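Local coordinates for protein pantothenate kinase (Coxiella burnetii, PDB 3TQC) that catalyses the ATP-dependent phosphorylation of pantothenate to 4'-phosphopantothenate, the first step of coenzyme A biosynthesis, at residues Ile207-Gly211 with Tyr297-Ala301; Ala166-Gln171 with Ile193-Pro197. Residue numbers count along the deposited sequence, not the author numbering.

Contact 1: Ile207-Gly211 with Tyr297-Ala301; sequences ILQTG and YKNRA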
loop_
_atom_site.group_PDB
_atom_site.type_symbol
_atom_site.label_atom_id
_atom_site.label_comp_id
_atom_site.label_asym_id
_atom_site.label_seq_id
_atom_site.Cartn_x
_atom_site.Cartn_y
_atom_site.Cartn_z
ATOM N N ILE B 207 -2.336 -9.390 7.385
ATOM C CA ILE B 207 -2.614 -8.778 6.085
ATOM C C ILE B 207 -1.870 -7.477 5.840
ATOM O O ILE B 207 -1.811 -7.014 4.702
ATOM C CB ILE B 207 -4.101 -8.528 5.859
ATOM C CG1 ILE B 207 -4.676 -7.645 6.966
ATOM C CG2 ILE B 207 -4.814 -9.845 5.744
ATOM C CD1 ILE B 207 -5.952 -6.924 6.552
ATOM N N LEU B 208 -1.335 -6.880 6.904
ATOM C CA LEU B 208 -0.606 -5.626 6.818
ATOM C C LEU B 208 0.916 -5.836 6.824
ATOM O O LEU B 208 1.686 -4.881 6.743
ATOM C CB LEU B 208 -1.011 -4.726 7.979
ATOM C CG LEU B 208 -2.503 -4.438 8.016
ATOM C CD1 LEU B 208 -2.876 -3.458 9.103
ATOM C CD2 LEU B 208 -2.951 -3.930 6.655
ATOM N N GLN B 209 1.332 -7.091 6.916
ATOM C CA GLN B 209 2.738 -7.424 6.969
ATOM C C GLN B 209 3.365 -7.442 5.590
ATOM O O GLN B 209 2.682 -7.292 4.578
ATOM C CB GLN B 209 2.913 -8.791 7.613
ATOM C CG GLN B 209 2.436 -8.862 9.044
ATOM C CD GLN B 209 2.443 -10.287 9.578
ATOM O OE1 GLN B 209 2.961 -11.205 8.930
ATOM N NE2 GLN B 209 1.880 -10.474 10.759
ATOM N N THR B 210 4.674 -7.636 5.564
ATOM C CA THR B 210 5.415 -7.807 4.332
ATOM C C THR B 210 5.932 -9.227 4.270
ATOM O O THR B 210 5.953 -9.935 5.280
ATOM C CB THR B 210 6.612 -6.861 4.297
ATOM O OG1 THR B 210 7.365 -7.030 5.498
ATOM C CG2 THR B 210 6.152 -5.414 4.189
ATOM N N GLY B 211 6.374 -9.634 3.086
ATOM C CA GLY B 211 6.954 -10.957 2.889
ATOM C C GLY B 211 8.409 -10.994 3.325
ATOM O O GLY B 211 9.036 -9.949 3.553
ATOM N N TYR B 297 2.340 -2.917 12.413
ATOM C CA TYR B 297 1.811 -2.506 11.120
ATOM C C TYR B 297 0.452 -1.826 11.252
ATOM O O TYR B 297 -0.158 -1.483 10.253
ATOM C CB TYR B 297 1.766 -3.707 10.163
ATOM C CG TYR B 297 3.139 -4.253 9.912
ATOM C CD1 TYR B 297 3.993 -3.629 9.017
ATOM C CD2 TYR B 297 3.617 -5.370 10.612
ATOM C CE1 TYR B 297 5.291 -4.111 8.796
ATOM C CE2 TYR B 297 4.908 -5.858 10.398
ATOM C CZ TYR B 297 5.735 -5.223 9.491
ATOM O OH TYR B 297 7.014 -5.694 9.270
ATOM N N LYS B 298 0.017 -1.569 12.484
ATOM C CA LYS B 298 -1.295 -0.962 12.730
ATOM C C LYS B 298 -1.497 0.322 11.910
ATOM O O LYS B 298 -2.579 0.574 11.340
ATOM C CB LYS B 298 -1.463 -0.652 14.230
ATOM C CG LYS B 298 -2.805 -0.038 14.594
ATOM C CD LYS B 298 -2.922 0.368 16.068
ATOM C CE LYS B 298 -2.038 1.565 16.390
ATOM N NZ LYS B 298 -2.586 2.339 17.504
ATOM N N ASN B 299 -0.454 1.139 11.860
ATOM C CA ASN B 299 -0.570 2.445 11.243
ATOM C C ASN B 299 -0.585 2.370 9.724
ATOM O O ASN B 299 -0.659 3.396 9.061
ATOM C CB ASN B 299 0.517 3.383 11.770
ATOM C CG ASN B 299 0.312 3.727 13.247
ATOM O OD1 ASN B 299 -0.798 3.597 13.777
ATOM N ND2 ASN B 299 1.375 4.159 13.916
ATOM N N ARG B 300 -0.533 1.168 9.162
ATOM C CA ARG B 300 -0.709 1.033 7.715
ATOM C C ARG B 300 -2.186 1.031 7.318
ATOM O O ARG B 300 -2.491 1.172 6.167
ATOM C CB ARG B 300 -0.040 -0.228 7.178
ATOM C CG ARG B 300 1.451 -0.284 7.370
ATOM C CD ARG B 300 2.046 -1.375 6.501
ATOM N NE ARG B 300 1.789 -1.106 5.085
ATOM C CZ ARG B 300 1.476 -2.018 4.169
ATOM N NH1 ARG B 300 1.385 -3.307 4.483
ATOM N NH2 ARG B 300 1.240 -1.620 2.914
ATOM N N ALA B 301 -3.077 0.847 8.285
ATOM C CA ALA B 301 -4.507 0.759 8.056
ATOM C C ALA B 301 -5.087 2.098 7.711
ATOM O O ALA B 301 -4.621 3.126 8.197
ATOM C CB ALA B 301 -5.205 0.220 9.297
HETATM O O HOH W 1 0.599 -6.182 3.613
HETATM O O HOH W 2 6.487 -7.917 7.715
#
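Residues 207-211, in the loop after strand 199-203, run past the end of a 3-10 segment that includes 297-300, between helix 271-294 and strand 303-307. Arg300 N bonds to Tyr297 O (2.9 Å), and the closest CA atoms across the contact, those of Leu208 and Tyr297, lie 5.8 Å apart. Leu208 is the most heavily covered residue: its CB meets Tyr297 CB at 3.7 Å and its CD1 reaches Ala301 CB at 4.4 Å. Gln209 CA lies over one face of the Tyr297 ring, 4.2 Å from its centroid, a CH-pi contact. Arg300 NH1 donates to Leu208 O (2.8 Å) and to a water that donates to Ile207 O and Gln209 O. A second water links Thr210 N and Tyr297 OH, at 2.8 Å from each. The carbonyls of Ile207, Leu208 and Gln209 are thus served, directly or through water, by one guanidinium, which also forms a salt bridge through NE with Asp225 of the second subunit, tying the loop to the dimer interface.

Contact 2: Ala166-Gln171 with Ile193-Pro197; sequences AIKSGQ and IVDQP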
loop_
_atom_site.group_PDB
_atom_site.type_symbol
_atom_site.label_atom_id
_atom_site.label_comp_id
_atom_site.label_asym_id
_atom_site.label_seq_id
_atom_site.Cartn_x
_atom_site.Cartn_y
_atom_site.Cartn_z
ATOM N N ALA B 166 -5.254 -13.705 -8.183
ATOM C CA ALA B 166 -6.275 -14.245 -9.063
ATOM C C ALA B 166 -7.560 -13.417 -8.974
ATOM O O ALA B 166 -8.200 -13.125 -9.985
ATOM C CB ALA B 166 -6.538 -15.681 -8.730
ATOM N N ILE B 167 -7.931 -13.017 -7.766
ATOM C CA ILE B 167 -9.156 -12.244 -7.594
ATOM C C ILE B 167 -9.009 -10.896 -8.293
ATOM O O ILE B 167 -9.898 -10.465 -9.007
ATOM C CB ILE B 167 -9.537 -12.106 -6.118
ATOM C CG1 ILE B 167 -9.953 -13.481 -5.574
ATOM C CG2 ILE B 167 -10.694 -11.123 -5.935
ATOM C CD1 ILE B 167 -10.149 -13.519 -4.086
ATOM N N LYS B 168 -7.852 -10.274 -8.128
ATOM C CA LYS B 168 -7.593 -8.953 -8.662
ATOM C C LYS B 168 -7.223 -9.007 -10.121
ATOM O O LYS B 168 -7.005 -7.963 -10.742
ATOM C CB LYS B 168 -6.494 -8.258 -7.855
ATOM C CG LYS B 168 -7.016 -7.615 -6.559
ATOM C CD LYS B 168 -8.032 -6.514 -6.851
ATOM C CE LYS B 168 -8.150 -5.533 -5.703
ATOM N NZ LYS B 168 -9.119 -4.464 -6.005
ATOM N N SER B 169 -7.157 -10.219 -10.666
ATOM C CA SER B 169 -7.001 -10.426 -12.088
ATOM C C SER B 169 -8.349 -10.682 -12.777
ATOM O O SER B 169 -8.409 -10.754 -13.982
ATOM C CB SER B 169 -6.067 -11.587 -12.339
ATOM O OG SER B 169 -4.818 -11.341 -11.763
ATOM N N GLY B 170 -9.426 -10.811 -12.011
ATOM C CA GLY B 170 -10.752 -11.029 -12.586
ATOM C C GLY B 170 -11.118 -12.489 -12.745
ATOM O O GLY B 170 -12.167 -12.800 -13.328
ATOM N N GLN B 171 -10.274 -13.376 -12.211
ATOM C CA GLN B 171 -10.463 -14.819 -12.330
ATOM C C GLN B 171 -11.748 -15.293 -11.654
ATOM O O GLN B 171 -12.091 -14.856 -10.572
ATOM C CB GLN B 171 -9.275 -15.559 -11.718
ATOM C CG GLN B 171 -9.303 -17.092 -11.841
ATOM C CD GLN B 171 -7.962 -17.730 -11.418
ATOM O OE1 GLN B 171 -6.890 -17.120 -11.568
ATOM N NE2 GLN B 171 -8.025 -18.946 -10.873
ATOM N N ILE B 193 -15.717 -20.831 -2.353
ATOM C CA ILE B 193 -15.585 -20.279 -3.682
ATOM C C ILE B 193 -15.875 -18.787 -3.652
ATOM O O ILE B 193 -16.927 -18.368 -3.199
ATOM C CB ILE B 193 -16.496 -20.993 -4.670
ATOM C CG1 ILE B 193 -16.012 -22.437 -4.860
ATOM C CG2 ILE B 193 -16.518 -20.239 -5.990
ATOM C CD1 ILE B 193 -17.090 -23.380 -5.267
ATOM N N VAL B 194 -14.890 -18.007 -4.087
ATOM C CA VAL B 194 -15.007 -16.586 -4.283
ATOM C C VAL B 194 -15.094 -16.380 -5.797
ATOM O O VAL B 194 -14.176 -16.741 -6.538
ATOM C CB VAL B 194 -13.780 -15.845 -3.674
ATOM C CG1 VAL B 194 -13.809 -14.368 -4.009
ATOM C CG2 VAL B 194 -13.712 -16.056 -2.150
ATOM N N ASP B 195 -16.207 -15.814 -6.253
ATOM C CA ASP B 195 -16.495 -15.723 -7.676
ATOM C C ASP B 195 -16.804 -14.300 -8.151
ATOM O O ASP B 195 -17.955 -13.967 -8.470
ATOM C CB ASP B 195 -17.646 -16.659 -8.041
ATOM C CG ASP B 195 -17.927 -16.672 -9.538
ATOM O OD1 ASP B 195 -16.961 -16.480 -10.317
ATOM O OD2 ASP B 195 -19.109 -16.880 -9.929
ATOM N N GLN B 196 -15.754 -13.498 -8.249
ATOM C CA GLN B 196 -15.845 -12.076 -8.612
ATOM C C GLN B 196 -17.013 -11.350 -7.959
ATOM O O GLN B 196 -17.827 -10.745 -8.635
ATOM C CB GLN B 196 -15.849 -11.896 -10.133
ATOM C CG GLN B 196 -14.533 -12.306 -10.755
ATOM C CD GLN B 196 -13.382 -11.405 -10.339
ATOM O OE1 GLN B 196 -12.349 -11.877 -9.850
ATOM N NE2 GLN B 196 -13.543 -10.109 -10.552
ATOM N N PRO B 197 -17.081 -11.397 -6.622
ATOM C CA PRO B 197 -18.105 -10.626 -5.936
ATOM C C PRO B 197 -17.767 -9.149 -6.094
ATOM O O PRO B 197 -16.748 -8.800 -6.690
ATOM C CB PRO B 197 -17.927 -11.044 -4.489
ATOM C CG PRO B 197 -16.456 -11.296 -4.376
ATOM C CD PRO B 197 -16.050 -11.893 -5.682
HETATM O O HOH W 3 -13.042 -14.696 -7.996
#
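Gln196 is the residue most covered here, its side chain reaching across to the C-terminal end of helix 157-168. Its amide end sits over the last turn, with the modelled OE1 3.0 Å from Ile167 O and 3.1 Å from Gln171 O; such crowding of oxygens suggests that the amide is turned over. The turn it meets is a Schellman motif: Gly170, at positive phi, leaves the helix while Gln171 N bonds back to Ala166 O (3.1 Å) and Gly170 N to Ile167 O (3.1 Å). Ile167 and Val194 form the apolar half of the contact, CD1 of the isoleucine lying 3.8 Å from CG1 of the valine. Between the two segments a water accepts from Gln196 N (3.0 Å) and lies 2.8 Å from both Gln171 O and Val194 O. The contact joins this helix end to the exit of strand 190-194, an edge of the three-stranded antiparallel sheet, while Ile167 touches Ile94 of strand 93-99 and Val194 touches Ile128 of strand 125-129.

Overall arrangement
The two contacts follow one another along the chain, contact 2 closing before contact 1 opens; their centres are 23 Å apart and their nearest atoms about 12 Å, so they do not touch. Strand 199-203 of the mixed sheet connects them, starting just after Pro197 and leading to the loop that holds Ile207. Both also adjoin strand 93-99, which runs into the P-loop of this kinase: Leu208 and Ile207 pack on Ala98, Ile167 on Ile94. Contact 1 is nearer the nucleotide site, the Leu208 side chain lying about 7 Å from Gly99 and about 13 Å from bound ADP, whereas contact 2 is remote from it. Each reaches the second subunit.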